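Local coordinates for afamin (Homo sapiens, PDB 5OKL), which carries hydrophobic molecules in body fluids, binds vitamin E and keeps lipidated Wnt proteins soluble and active, at residues V353-D358 against D378-T383; V213-Y218 against S236-V241; S196-H201 against A454-G459; L222-P227 against S296-R301. All coordinates share one frame; numbering follows the deposited sequence.

Contact 1: V353-D358 against D378-T383; sequences VQIYKD and DKFNET. With NAG (2-acetamido-2-deoxy-beta-D-glucopyranose), chain C.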
loop_
_atom_site.group_PDB
_atom_site.type_symbol
_atom_site.label_atom_id
_atom_site.label_comp_id
_atom_site.label_asym_id
_atom_site.label_seq_id
_atom_site.Cartn_x
_atom_site.Cartn_y
_atom_site.Cartn_z
ATOM N N VAL A 353 -5.014 19.063 -10.108
ATOM C CA VAL A 353 -4.582 18.908 -11.513
ATOM C C VAL A 353 -5.789 18.602 -12.400
ATOM O O VAL A 353 -6.007 19.248 -13.429
ATOM C CB VAL A 353 -3.501 17.797 -11.660
ATOM C CG1 VAL A 353 -3.230 17.447 -13.123
ATOM C CG2 VAL A 353 -2.196 18.240 -11.016
ATOM N N GLN A 354 -6.596 17.635 -11.979
ATOM C CA GLN A 354 -7.769 17.236 -12.745
ATOM C C GLN A 354 -8.826 18.330 -12.852
ATOM O O GLN A 354 -9.439 18.498 -13.918
ATOM C CB GLN A 354 -8.358 15.954 -12.139
ATOM C CG GLN A 354 -9.395 15.243 -12.990
ATOM C CD GLN A 354 -8.927 14.970 -14.402
ATOM O OE1 GLN A 354 -7.783 14.566 -14.616
ATOM N NE2 GLN A 354 -9.803 15.212 -15.381
ATOM N N ILE A 355 -9.055 19.062 -11.752
ATOM C CA ILE A 355 -9.944 20.224 -11.749
ATOM C C ILE A 355 -9.431 21.301 -12.740
ATOM O O ILE A 355 -10.209 21.891 -13.495
ATOM C CB ILE A 355 -10.080 20.813 -10.323
ATOM C CG1 ILE A 355 -10.893 19.877 -9.420
ATOM C CG2 ILE A 355 -10.753 22.180 -10.341
ATOM C CD1 ILE A 355 -10.606 20.080 -7.942
ATOM N N TYR A 356 -8.125 21.529 -12.757
ATOM C CA TYR A 356 -7.549 22.530 -13.662
ATOM C C TYR A 356 -7.690 22.066 -15.115
ATOM O O TYR A 356 -8.112 22.834 -15.982
ATOM C CB TYR A 356 -6.101 22.819 -13.297
ATOM C CG TYR A 356 -5.430 23.856 -14.157
ATOM C CD1 TYR A 356 -6.000 25.120 -14.337
ATOM C CD2 TYR A 356 -4.225 23.584 -14.794
ATOM C CE1 TYR A 356 -5.386 26.071 -15.134
ATOM C CE2 TYR A 356 -3.603 24.532 -15.578
ATOM C CZ TYR A 356 -4.183 25.774 -15.743
ATOM O OH TYR A 356 -3.563 26.707 -16.525
ATOM N N LYS A 357 -7.405 20.791 -15.349
ATOM C CA LYS A 357 -7.573 20.185 -16.649
ATOM C C LYS A 357 -9.000 20.296 -17.178
ATOM O O LYS A 357 -9.195 20.697 -18.333
ATOM C CB LYS A 357 -7.128 18.716 -16.618
ATOM C CG LYS A 357 -7.233 18.014 -17.960
ATOM C CD LYS A 357 -6.624 16.629 -17.932
ATOM C CE LYS A 357 -6.951 15.901 -19.234
ATOM N NZ LYS A 357 -6.193 14.640 -19.423
ATOM N N ASP A 358 -9.977 19.926 -16.348
ATOM C CA ASP A 358 -11.401 19.990 -16.717
ATOM C C ASP A 358 -11.894 21.419 -16.905
ATOM O O ASP A 358 -12.731 21.662 -17.777
ATOM C CB ASP A 358 -12.307 19.305 -15.666
ATOM C CG ASP A 358 -12.083 17.798 -15.554
ATOM O OD1 ASP A 358 -11.380 17.188 -16.408
ATOM O OD2 ASP A 358 -12.630 17.226 -14.581
ATOM N N ASP A 378 -9.695 29.862 -7.058
ATOM C CA ASP A 378 -10.844 29.778 -6.156
ATOM C C ASP A 378 -11.423 28.365 -6.111
ATOM O O ASP A 378 -11.771 27.874 -5.033
ATOM C CB ASP A 378 -11.926 30.813 -6.526
ATOM C CG ASP A 378 -11.481 32.250 -6.254
ATOM O OD1 ASP A 378 -10.813 32.474 -5.223
ATOM O OD2 ASP A 378 -11.785 33.152 -7.078
ATOM N N LYS A 379 -11.526 27.710 -7.273
ATOM C CA LYS A 379 -11.887 26.284 -7.303
ATOM C C LYS A 379 -10.877 25.449 -6.520
ATOM O O LYS A 379 -11.264 24.533 -5.819
ATOM C CB LYS A 379 -12.027 25.734 -8.733
ATOM C CG LYS A 379 -13.450 25.805 -9.288
ATOM C CD LYS A 379 -13.509 25.635 -10.805
ATOM C CE LYS A 379 -14.769 26.260 -11.399
ATOM N NZ LYS A 379 -14.653 27.737 -11.614
ATOM N N PHE A 380 -9.589 25.764 -6.644
ATOM C CA PHE A 380 -8.551 24.997 -5.933
ATOM C C PHE A 380 -8.703 25.179 -4.432
ATOM O O PHE A 380 -8.725 24.191 -3.687
ATOM C CB PHE A 380 -7.111 25.390 -6.312
ATOM C CG PHE A 380 -6.793 25.358 -7.794
ATOM C CD1 PHE A 380 -7.546 24.627 -8.714
ATOM C CD2 PHE A 380 -5.672 26.058 -8.262
ATOM C CE1 PHE A 380 -7.199 24.622 -10.066
ATOM C CE2 PHE A 380 -5.325 26.060 -9.603
ATOM C CZ PHE A 380 -6.082 25.339 -10.512
ATOM N N ASN A 381 -8.790 26.437 -3.999
ATOM C CA ASN A 381 -8.972 26.768 -2.575
ATOM C C ASN A 381 -10.246 26.188 -2.004
ATOM O O ASN A 381 -10.243 25.718 -0.876
ATOM C CB ASN A 381 -8.933 28.290 -2.332
ATOM C CG ASN A 381 -7.521 28.834 -2.265
ATOM O OD1 ASN A 381 -6.554 28.115 -2.553
ATOM N ND2 ASN A 381 -7.395 30.118 -1.925
ATOM N N GLU A 382 -11.320 26.226 -2.791
ATOM C CA GLU A 382 -12.597 25.617 -2.416
ATOM C C GLU A 382 -12.479 24.127 -2.078
ATOM O O GLU A 382 -12.969 23.698 -1.022
ATOM C CB GLU A 382 -13.646 25.838 -3.521
ATOM C CG GLU A 382 -14.965 25.081 -3.324
ATOM C CD GLU A 382 -16.148 25.694 -4.064
ATOM O OE1 GLU A 382 -15.955 26.477 -5.030
ATOM O OE2 GLU A 382 -17.291 25.383 -3.658
ATOM N N THR A 383 -11.832 23.338 -2.944
ATOM C CA THR A 383 -11.758 21.893 -2.708
ATOM C C THR A 383 -10.804 21.577 -1.550
ATOM O O THR A 383 -11.080 20.704 -0.733
ATOM C CB THR A 383 -11.352 21.083 -3.977
ATOM O OG1 THR A 383 -9.980 21.338 -4.303
ATOM C CG2 THR A 383 -12.240 21.443 -5.169
HETATM C C1 NAG C . -6.108 30.761 -1.795
HETATM C C2 NAG C . -6.163 32.298 -1.914
HETATM C C3 NAG C . -4.939 33.005 -1.315
HETATM C C4 NAG C . -4.420 32.361 -0.036
HETATM C C5 NAG C . -4.417 30.832 -0.133
HETATM C C6 NAG C . -3.979 30.185 1.191
HETATM C C7 NAG C . -7.435 32.925 -3.914
HETATM C C8 NAG C . -7.366 33.358 -5.353
HETATM N N2 NAG C . -6.267 32.701 -3.313
HETATM O O3 NAG C . -5.297 34.362 -1.036
HETATM O O4 NAG C . -3.081 32.822 0.206
HETATM O O5 NAG C . -5.720 30.385 -0.476
HETATM O O6 NAG C . -4.860 29.104 1.540
HETATM O O7 NAG C . -8.506 32.777 -3.339
#
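Ile-355, Tyr-356, Phe-380 and Thr-383 join two near-antiparallel helices of the all-helical albumin fold, whose local axes pass 10.1 Å apart at 146°. Ile-355 points from helix 346-363 toward its partner and splits its work between two branches. One meets the methyl of Thr-383 tip to tip: Ile-355 CD1 and Thr-383 CG2 are only 3.5 Å apart, tighter than usual for two carbons. The other branch of Ile-355, its own CG2, lies anti to the backbone N and comes to the edge of the Phe-380 ring, near its plane, 4.3 Å from Phe-380 CE1; it also touches CB of Lys-379. Tyr-356 crosses Phe-380 obliquely, Tyr-356 CB lying 3.8 Å from Phe-380 CZ, while its hydroxyl bonds the carbonyl of Phe-312 and its ring stacks on Phe-333. No hydrogen bond spans the segments, so the join is mostly apolar. The next residue along the helix carries a glycan: Asn-381 ND2 is covalently bound to NAG C1 at 1.4 Å.

Contact 2: V213-Y218 against S236-V241; sequences VVHFIY and SLVEDV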
loop_
_atom_site.group_PDB
_atom_site.type_symbol
_atom_site.label_atom_id
_atom_site.label_comp_id
_atom_site.label_asym_id
_atom_site.label_seq_id
_atom_site.Cartn_x
_atom_site.Cartn_y
_atom_site.Cartn_z
ATOM N N VAL A 213 -0.620 7.960 -15.067
ATOM C CA VAL A 213 -0.963 8.291 -13.680
ATOM C C VAL A 213 0.244 8.120 -12.739
ATOM O O VAL A 213 0.438 8.932 -11.842
ATOM C CB VAL A 213 -2.226 7.528 -13.200
ATOM C CG1 VAL A 213 -2.420 7.653 -11.696
ATOM C CG2 VAL A 213 -3.456 8.102 -13.898
ATOM N N VAL A 214 1.068 7.096 -12.945
ATOM C CA VAL A 214 2.301 6.961 -12.133
ATOM C C VAL A 214 3.213 8.178 -12.338
ATOM O O VAL A 214 3.845 8.644 -11.376
ATOM C CB VAL A 214 3.101 5.667 -12.442
ATOM C CG1 VAL A 214 4.457 5.639 -11.721
ATOM C CG2 VAL A 214 2.290 4.442 -12.084
ATOM N N HIS A 215 3.297 8.682 -13.580
ATOM C CA HIS A 215 4.130 9.848 -13.849
ATOM C C HIS A 215 3.620 11.032 -13.012
ATOM O O HIS A 215 4.398 11.658 -12.299
ATOM C CB HIS A 215 4.175 10.218 -15.342
ATOM C CG HIS A 215 5.112 9.369 -16.148
ATOM N ND1 HIS A 215 4.853 8.049 -16.452
ATOM C CD2 HIS A 215 6.290 9.665 -16.752
ATOM C CE1 HIS A 215 5.835 7.567 -17.193
ATOM N NE2 HIS A 215 6.723 8.523 -17.382
ATOM N N PHE A 216 2.314 11.282 -13.058
ATOM C CA PHE A 216 1.750 12.413 -12.339
ATOM C C PHE A 216 1.831 12.298 -10.814
ATOM O O PHE A 216 2.030 13.317 -10.139
ATOM C CB PHE A 216 0.329 12.757 -12.837
ATOM C CG PHE A 216 0.355 13.584 -14.084
ATOM C CD1 PHE A 216 0.591 12.988 -15.310
ATOM C CD2 PHE A 216 0.244 14.963 -14.021
ATOM C CE1 PHE A 216 0.679 13.739 -16.472
ATOM C CE2 PHE A 216 0.330 15.724 -15.173
ATOM C CZ PHE A 216 0.534 15.118 -16.405
ATOM N N ILE A 217 1.744 11.070 -10.291
ATOM C CA ILE A 217 2.016 10.819 -8.883
ATOM C C ILE A 217 3.434 11.228 -8.549
ATOM O O ILE A 217 3.672 11.897 -7.519
ATOM C CB ILE A 217 1.801 9.328 -8.483
ATOM C CG1 ILE A 217 0.310 9.007 -8.469
ATOM C CG2 ILE A 217 2.387 9.025 -7.104
ATOM C CD1 ILE A 217 0.005 7.525 -8.420
ATOM N N TYR A 218 4.385 10.838 -9.387
ATOM C CA TYR A 218 5.776 11.165 -9.043
ATOM C C TYR A 218 6.199 12.612 -9.315
ATOM O O TYR A 218 7.015 13.140 -8.576
ATOM C CB TYR A 218 6.765 10.102 -9.530
ATOM C CG TYR A 218 6.887 9.065 -8.452
ATOM C CD1 TYR A 218 7.743 9.259 -7.369
ATOM C CD2 TYR A 218 6.093 7.919 -8.473
ATOM C CE1 TYR A 218 7.829 8.318 -6.348
ATOM C CE2 TYR A 218 6.155 6.988 -7.458
ATOM C CZ TYR A 218 7.018 7.183 -6.394
ATOM O OH TYR A 218 7.065 6.231 -5.385
ATOM N N SER A 236 13.196 14.307 -16.016
ATOM C CA SER A 236 14.192 13.247 -16.189
ATOM C C SER A 236 14.132 12.206 -15.049
ATOM O O SER A 236 14.115 11.003 -15.287
ATOM C CB SER A 236 15.591 13.871 -16.292
ATOM O OG SER A 236 16.605 12.898 -16.327
ATOM N N LEU A 237 14.107 12.698 -13.818
ATOM C CA LEU A 237 14.044 11.860 -12.628
ATOM C C LEU A 237 12.726 11.077 -12.548
ATOM O O LEU A 237 12.714 9.922 -12.161
ATOM C CB LEU A 237 14.246 12.733 -11.387
ATOM C CG LEU A 237 14.206 12.086 -10.002
ATOM C CD1 LEU A 237 15.257 10.976 -9.880
ATOM C CD2 LEU A 237 14.412 13.193 -8.962
ATOM N N VAL A 238 11.624 11.699 -12.941
ATOM C CA VAL A 238 10.325 11.033 -12.969
ATOM C C VAL A 238 10.297 9.893 -13.984
ATOM O O VAL A 238 9.655 8.858 -13.735
ATOM C CB VAL A 238 9.186 12.040 -13.222
ATOM C CG1 VAL A 238 7.866 11.345 -13.517
ATOM C CG2 VAL A 238 9.022 12.941 -12.009
ATOM N N GLU A 239 10.963 10.072 -15.123
ATOM C CA GLU A 239 11.091 8.993 -16.104
ATOM C C GLU A 239 11.888 7.811 -15.548
ATOM O O GLU A 239 11.539 6.663 -15.808
ATOM C CB GLU A 239 11.748 9.479 -17.416
ATOM C CG GLU A 239 10.855 10.321 -18.321
ATOM C CD GLU A 239 9.583 9.620 -18.791
ATOM O OE1 GLU A 239 9.558 8.368 -18.918
ATOM O OE2 GLU A 239 8.591 10.336 -19.046
ATOM N N ASP A 240 12.963 8.090 -14.818
ATOM C CA ASP A 240 13.731 7.040 -14.165
ATOM C C ASP A 240 12.887 6.285 -13.115
ATOM O O ASP A 240 12.934 5.062 -13.045
ATOM C CB ASP A 240 14.970 7.613 -13.468
ATOM C CG ASP A 240 16.029 8.114 -14.432
ATOM O OD1 ASP A 240 16.025 7.708 -15.627
ATOM O OD2 ASP A 240 16.882 8.917 -13.956
ATOM N N VAL A 241 12.123 7.017 -12.319
ATOM C CA VAL A 241 11.302 6.411 -11.265
ATOM C C VAL A 241 10.196 5.579 -11.889
ATOM O O VAL A 241 9.957 4.445 -11.464
ATOM C CB VAL A 241 10.727 7.475 -10.302
ATOM C CG1 VAL A 241 9.714 6.856 -9.334
ATOM C CG2 VAL A 241 11.871 8.162 -9.538
#
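Val-238 opens the contact on helix 231-250, which packs against helix 211-225 in the second albumin domain, within the region that forms the pocket for hydrophobic ligands. The local axes approach to 9.4 Å at 128°, and the CA atoms of Val-238 and Tyr-218 lie 6.0 Å apart. Val-238 divides its methyls: CG1 reaches the carbonyl oxygen of His-215 at 3.7 Å and lies near CD2 of the His-215 imidazole, whereas CG2 rests against the backbone carbonyl of Tyr-218. Glu-239 starts away from the partner helix but bends at chi2, which swings its carboxylate back to the imidazole edge. There His-215 NE2 makes two weak hydrogen bonds, to Glu-239 OE2 at 3.1 Å and to Glu-239 OE1 at 3.2 Å; the second is nearly straight (174°), and the two planes are 49° apart. The histidine's ND1 is held by the carbonyl of Thr-211. Val-241 covers one face of the Tyr-218 ring, whose hydroxyl is hydrogen-bonded to that of Tyr-245. With an alanine in place of Tyr-218, Val-241 would probably lose the ring face it covers and the Tyr-245 hydroxyl its mate. The Val-241 contact is CH-pi, CG1 standing 3.6 Å from the Tyr-218 ring centroid, almost on its normal.

Contact 3: S196-H201 against A454-G459; sequences SSYQKH and ADLVFG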
loop_
_atom_site.group_PDB
_atom_site.type_symbol
_atom_site.label_atom_id
_atom_site.label_comp_id
_atom_site.label_asym_id
_atom_site.label_seq_id
_atom_site.Cartn_x
_atom_site.Cartn_y
_atom_site.Cartn_z
ATOM N N SER A 196 5.705 -1.260 1.770
ATOM C CA SER A 196 4.949 -2.122 0.876
ATOM C C SER A 196 3.546 -1.591 0.613
ATOM O O SER A 196 3.000 -1.788 -0.480
ATOM C CB SER A 196 4.881 -3.547 1.405
ATOM O OG SER A 196 4.172 -3.617 2.592
ATOM N N SER A 197 2.962 -0.907 1.592
ATOM C CA SER A 197 1.669 -0.262 1.395
ATOM C C SER A 197 1.750 0.808 0.302
ATOM O O SER A 197 0.877 0.851 -0.561
ATOM C CB SER A 197 1.123 0.331 2.713
ATOM O OG SER A 197 -0.214 0.708 2.542
ATOM N N TYR A 198 2.790 1.639 0.301
ATOM C CA TYR A 198 2.943 2.627 -0.767
ATOM C C TYR A 198 3.308 1.979 -2.122
ATOM O O TYR A 198 2.795 2.382 -3.154
ATOM C CB TYR A 198 3.956 3.736 -0.423
ATOM C CG TYR A 198 3.532 5.036 -1.069
ATOM C CD1 TYR A 198 3.861 5.327 -2.393
ATOM C CD2 TYR A 198 2.728 5.951 -0.368
ATOM C CE1 TYR A 198 3.440 6.515 -2.996
ATOM C CE2 TYR A 198 2.294 7.133 -0.956
ATOM C CZ TYR A 198 2.646 7.410 -2.269
ATOM O OH TYR A 198 2.209 8.584 -2.840
ATOM N N GLN A 199 4.179 0.982 -2.101
ATOM C CA GLN A 199 4.566 0.290 -3.340
ATOM C C GLN A 199 3.368 -0.392 -3.986
ATOM O O GLN A 199 3.174 -0.283 -5.180
ATOM C CB GLN A 199 5.700 -0.694 -3.089
ATOM C CG GLN A 199 6.991 0.014 -2.727
ATOM C CD GLN A 199 7.970 -0.863 -2.015
ATOM O OE1 GLN A 199 7.710 -2.034 -1.771
ATOM N NE2 GLN A 199 9.114 -0.291 -1.669
ATOM N N LYS A 200 2.542 -1.045 -3.178
ATOM C CA LYS A 200 1.334 -1.705 -3.684
ATOM C C LYS A 200 0.301 -0.740 -4.251
ATOM O O LYS A 200 -0.400 -1.071 -5.200
ATOM C CB LYS A 200 0.675 -2.529 -2.582
ATOM C CG LYS A 200 1.374 -3.848 -2.307
ATOM C CD LYS A 200 0.540 -4.721 -1.370
ATOM C CE LYS A 200 0.645 -4.291 0.069
ATOM N NZ LYS A 200 0.030 -5.322 0.948
ATOM N N HIS A 201 0.174 0.426 -3.629
ATOM C CA HIS A 201 -0.716 1.481 -4.106
ATOM C C HIS A 201 -0.267 1.997 -5.486
ATOM O O HIS A 201 -1.063 2.167 -6.400
ATOM C CB HIS A 201 -0.680 2.630 -3.089
ATOM C CG HIS A 201 -1.679 3.700 -3.333
ATOM N ND1 HIS A 201 -3.015 3.492 -3.133
ATOM C CD2 HIS A 201 -1.545 4.998 -3.683
ATOM C CE1 HIS A 201 -3.678 4.609 -3.362
ATOM N NE2 HIS A 201 -2.806 5.542 -3.697
ATOM N N ALA A 454 -4.911 7.392 4.462
ATOM C CA ALA A 454 -6.262 6.883 4.245
ATOM C C ALA A 454 -6.490 6.455 2.786
ATOM O O ALA A 454 -7.173 5.469 2.541
ATOM C CB ALA A 454 -7.307 7.907 4.676
ATOM N N ASP A 455 -5.911 7.172 1.826
ATOM C CA ASP A 455 -5.918 6.740 0.418
ATOM C C ASP A 455 -5.343 5.320 0.184
ATOM O O ASP A 455 -5.867 4.558 -0.625
ATOM C CB ASP A 455 -5.139 7.757 -0.438
ATOM C CG ASP A 455 -5.605 7.793 -1.871
ATOM O OD1 ASP A 455 -6.713 8.311 -2.116
ATOM O OD2 ASP A 455 -4.856 7.337 -2.760
ATOM N N LEU A 456 -4.259 4.983 0.885
ATOM C CA LEU A 456 -3.663 3.638 0.825
ATOM C C LEU A 456 -4.631 2.516 1.237
ATOM O O LEU A 456 -4.582 1.421 0.690
ATOM C CB LEU A 456 -2.402 3.562 1.698
ATOM C CG LEU A 456 -1.263 4.526 1.344
ATOM C CD1 LEU A 456 0.007 4.252 2.124
ATOM C CD2 LEU A 456 -0.946 4.501 -0.146
ATOM N N VAL A 457 -5.508 2.794 2.194
ATOM C CA VAL A 457 -6.479 1.814 2.679
ATOM C C VAL A 457 -7.438 1.411 1.571
ATOM O O VAL A 457 -7.666 0.218 1.340
ATOM C CB VAL A 457 -7.260 2.359 3.890
ATOM C CG1 VAL A 457 -8.348 1.380 4.324
ATOM C CG2 VAL A 457 -6.288 2.653 5.037
ATOM N N PHE A 458 -7.984 2.393 0.862
ATOM C CA PHE A 458 -8.889 2.087 -0.256
ATOM C C PHE A 458 -8.160 1.498 -1.455
ATOM O O PHE A 458 -8.732 0.695 -2.190
ATOM C CB PHE A 458 -9.726 3.304 -0.624
ATOM C CG PHE A 458 -10.673 3.707 0.464
ATOM C CD1 PHE A 458 -11.837 2.978 0.683
ATOM C CD2 PHE A 458 -10.391 4.773 1.304
ATOM C CE1 PHE A 458 -12.726 3.327 1.699
ATOM C CE2 PHE A 458 -11.265 5.118 2.325
ATOM C CZ PHE A 458 -12.440 4.400 2.514
ATOM N N GLY A 459 -6.898 1.869 -1.643
ATOM C CA GLY A 459 -6.026 1.146 -2.564
ATOM C C GLY A 459 -5.968 -0.353 -2.306
ATOM O O GLY A 459 -6.063 -1.136 -3.244
HETATM O O HOH W 1 -1.662 -0.097 -0.475
#
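The methyl contacts centre on Leu-456, which is shared among three residues of helix 186-209. Leu-456 CD2 lies over one face of the His-201 imidazole in a CH-pi contact, 3.7 Å from the ring centroid and 24° off the normal; its displacement toward the rim brings it 3.4 Å from His-201 CG. Leu-456 CD2 also meets Tyr-198 CD2 at 4.0 Å, the two side chains crossing at about a right angle. The other methyl, Leu-456 CD1, lies beside a hydroxyl, 3.6 Å from Ser-197 OG. These residues join helix 186-209 of the second albumin domain to helix 446-462 of the third, so the contact is an interdomain helix crossing, with local axes 9.4 Å apart at 60°, near the centre of the chain in the three-domain albumin fold.

Among the polar approaches, His-201 has CG anti to the backbone N, which carries the ring across to helix 446-462. His-201 NE2 comes within 2.9 Å of Asp-455 OD2, which lies at the ring edge, with the carboxylate turned 81° from the imidazole plane. A water bridges the helices, donating to the carbonyl of Ser-197 and, weakly, to Leu-456 O at 3.5 Å.

A close steric fit occurs at Gly-459, whose CA lies at another part of the imidazole edge, 3.9 Å from His-201 ND1; a beta carbon built there would clash with that nitrogen.

Contact 4: L222-P227 against S296-R301; sequences LSQKFP and SNKDDR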
loop_
_atom_site.group_PDB
_atom_site.type_symbol
_atom_site.label_atom_id
_atom_site.label_comp_id
_atom_site.label_asym_id
_atom_site.label_seq_id
_atom_site.Cartn_x
_atom_site.Cartn_y
_atom_site.Cartn_z
ATOM N N LEU A 222 7.847 14.226 -6.004
ATOM C CA LEU A 222 9.222 14.718 -6.083
ATOM C C LEU A 222 9.279 16.246 -6.070
ATOM O O LEU A 222 10.194 16.824 -5.467
ATOM C CB LEU A 222 9.914 14.155 -7.326
ATOM C CG LEU A 222 10.039 12.627 -7.331
ATOM C CD1 LEU A 222 10.546 12.137 -8.685
ATOM C CD2 LEU A 222 10.927 12.136 -6.182
ATOM N N SER A 223 8.309 16.894 -6.725
ATOM C CA SER A 223 8.215 18.356 -6.710
ATOM C C SER A 223 7.953 18.861 -5.310
ATOM O O SER A 223 8.483 19.896 -4.909
ATOM C CB SER A 223 7.118 18.876 -7.653
ATOM O OG SER A 223 7.341 18.428 -8.993
ATOM N N GLN A 224 7.133 18.127 -4.555
ATOM C CA GLN A 224 6.838 18.512 -3.188
ATOM C C GLN A 224 8.067 18.327 -2.293
ATOM O O GLN A 224 8.364 19.168 -1.437
ATOM C CB GLN A 224 5.675 17.686 -2.667
ATOM C CG GLN A 224 4.993 18.270 -1.461
ATOM C CD GLN A 224 3.776 17.452 -1.056
ATOM O OE1 GLN A 224 3.847 16.243 -0.959
ATOM N NE2 GLN A 224 2.647 18.120 -0.856
ATOM N N LYS A 225 8.770 17.221 -2.508
ATOM C CA LYS A 225 9.901 16.827 -1.679
ATOM C C LYS A 225 11.178 17.606 -2.000
ATOM O O LYS A 225 11.966 17.871 -1.095
ATOM C CB LYS A 225 10.148 15.342 -1.878
ATOM C CG LYS A 225 11.163 14.690 -0.965
ATOM C CD LYS A 225 11.163 13.200 -1.289
ATOM C CE LYS A 225 12.237 12.454 -0.533
ATOM N NZ LYS A 225 11.806 12.130 0.852
ATOM N N PHE A 226 11.372 17.936 -3.285
ATOM C CA PHE A 226 12.568 18.616 -3.788
ATOM C C PHE A 226 12.160 19.931 -4.455
ATOM O O PHE A 226 12.294 20.078 -5.672
ATOM C CB PHE A 226 13.292 17.738 -4.833
ATOM C CG PHE A 226 13.680 16.359 -4.350
ATOM C CD1 PHE A 226 14.208 16.154 -3.085
ATOM C CD2 PHE A 226 13.554 15.263 -5.192
ATOM C CE1 PHE A 226 14.572 14.882 -2.657
ATOM C CE2 PHE A 226 13.945 13.992 -4.785
ATOM C CZ PHE A 226 14.443 13.801 -3.505
ATOM N N PRO A 227 11.651 20.899 -3.673
ATOM C CA PRO A 227 11.083 22.086 -4.313
ATOM C C PRO A 227 12.057 22.943 -5.127
ATOM O O PRO A 227 11.612 23.604 -6.057
ATOM C CB PRO A 227 10.480 22.881 -3.137
ATOM C CG PRO A 227 11.182 22.373 -1.936
ATOM C CD PRO A 227 11.473 20.935 -2.209
ATOM N N SER A 296 13.879 10.594 3.630
ATOM C CA SER A 296 14.359 11.918 4.018
ATOM C C SER A 296 13.229 12.932 4.099
ATOM O O SER A 296 12.182 12.762 3.469
ATOM C CB SER A 296 15.430 12.413 3.035
ATOM O OG SER A 296 14.895 12.561 1.725
ATOM N N ASN A 297 13.452 13.989 4.877
ATOM C CA ASN A 297 12.470 15.056 5.020
ATOM C C ASN A 297 12.379 15.860 3.724
ATOM O O ASN A 297 13.364 15.964 2.977
ATOM C CB ASN A 297 12.846 15.998 6.180
ATOM C CG ASN A 297 12.578 15.401 7.565
ATOM O OD1 ASN A 297 12.531 14.175 7.758
ATOM N ND2 ASN A 297 12.411 16.286 8.553
ATOM N N LYS A 298 11.194 16.424 3.469
ATOM C CA LYS A 298 11.014 17.426 2.424
ATOM C C LYS A 298 12.059 18.510 2.615
ATOM O O LYS A 298 12.297 18.941 3.743
ATOM C CB LYS A 298 9.625 18.077 2.510
ATOM C CG LYS A 298 8.449 17.163 2.209
ATOM C CD LYS A 298 7.158 17.952 2.270
ATOM C CE LYS A 298 5.966 17.056 2.026
ATOM N NZ LYS A 298 5.660 16.143 3.166
ATOM N N ASP A 299 12.693 18.931 1.522
ATOM C CA ASP A 299 13.650 20.035 1.563
ATOM C C ASP A 299 12.863 21.335 1.726
ATOM O O ASP A 299 11.677 21.403 1.377
ATOM C CB ASP A 299 14.502 20.052 0.281
ATOM C CG ASP A 299 15.718 20.974 0.369
ATOM O OD1 ASP A 299 16.265 21.174 1.478
ATOM O OD2 ASP A 299 16.147 21.491 -0.689
ATOM N N ASP A 300 13.515 22.359 2.277
ATOM C CA ASP A 300 12.846 23.634 2.535
ATOM C C ASP A 300 12.599 24.331 1.212
ATOM O O ASP A 300 13.303 24.088 0.225
ATOM C CB ASP A 300 13.665 24.529 3.471
ATOM C CG ASP A 300 13.986 23.853 4.802
ATOM O OD1 ASP A 300 13.051 23.392 5.503
ATOM O OD2 ASP A 300 15.186 23.771 5.138
ATOM N N ARG A 301 11.579 25.184 1.181
ATOM C CA ARG A 301 11.274 25.950 -0.028
ATOM C C ARG A 301 12.336 27.004 -0.248
ATOM O O ARG A 301 12.775 27.621 0.712
ATOM C CB ARG A 301 9.877 26.549 0.042
ATOM C CG ARG A 301 8.934 25.416 -0.268
ATOM C CD ARG A 301 7.503 25.813 -0.276
ATOM N NE ARG A 301 7.091 26.128 1.089
ATOM C CZ ARG A 301 5.998 26.814 1.416
ATOM N NH1 ARG A 301 5.168 27.274 0.470
ATOM N NH2 ARG A 301 5.720 27.047 2.706
#
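The C-terminal end of helix 211-225 is tied here to the extended loop that follows helix 288-295. Two hydrogen bonds, both involving Lys-225, make the connection. Lys-225 O accepts from Asp-299 N at 2.9 Å, with an N-H...O angle of 170°. The lysine side chain runs extended through chi3 and turns only at chi4 (82°), bringing Lys-225 NZ 2.7 Å from Ser-296 O, a bond in which the donor stands 35° above the carbonyl plane. NZ is gripped also by the carbonyl of Ile-294. A methionine in its place would probably leave the carbonyls of Ser-296 and Ile-294 without their charged donor and the loop start less firmly fixed. Farther along, the Pro-227 ring packs on the loop backbone, with Pro-227 CG 3.5 Å from Asp-299 O, and Pro-227 CB meets Arg-301 CG at 4.1 Å. Lys-298 lays its aliphatic chain across Gln-224, Lys-298 CE coming within 3.7 Å of Gln-224 OE1, while the glutamine's amide nitrogen bonds the carbonyls of Leu-344 and His-341. Asp-299 OD1 turns elsewhere, to the hydroxyl of Ser-276. One backbone hydrogen bond, backed by a lysine ammonium on carbonyls, thus docks an interhelical loop on a helix C-terminus within an all-helical albumin domain.

In the fold
Contact 3 lies about 3 Å from the centre of the chain (centre to centre) and joins the second and third albumin domains, whereas contacts 1, 2 and 4, centred 18 to 26 Å out, work inside the second. All four mix buried with more open residues, but contact 3 alone has no exposed residue among those that touch. Contacts 2 and 4 share helix 211-225 and meet where Leu-222 CD1 packs 3.7 Å from Val-238 CG2; contact 3 adjoins contact 2 through Tyr-198 and Ile-217. Chemistry differs accordingly: contact 1 has no hydrogen bond across its helices and is mostly apolar, contacts 2 and 3 combine methyl-over-ring packing with a histidine near a carboxylate, and contact 4 relies on hydrogen bonds to backbone carbonyls.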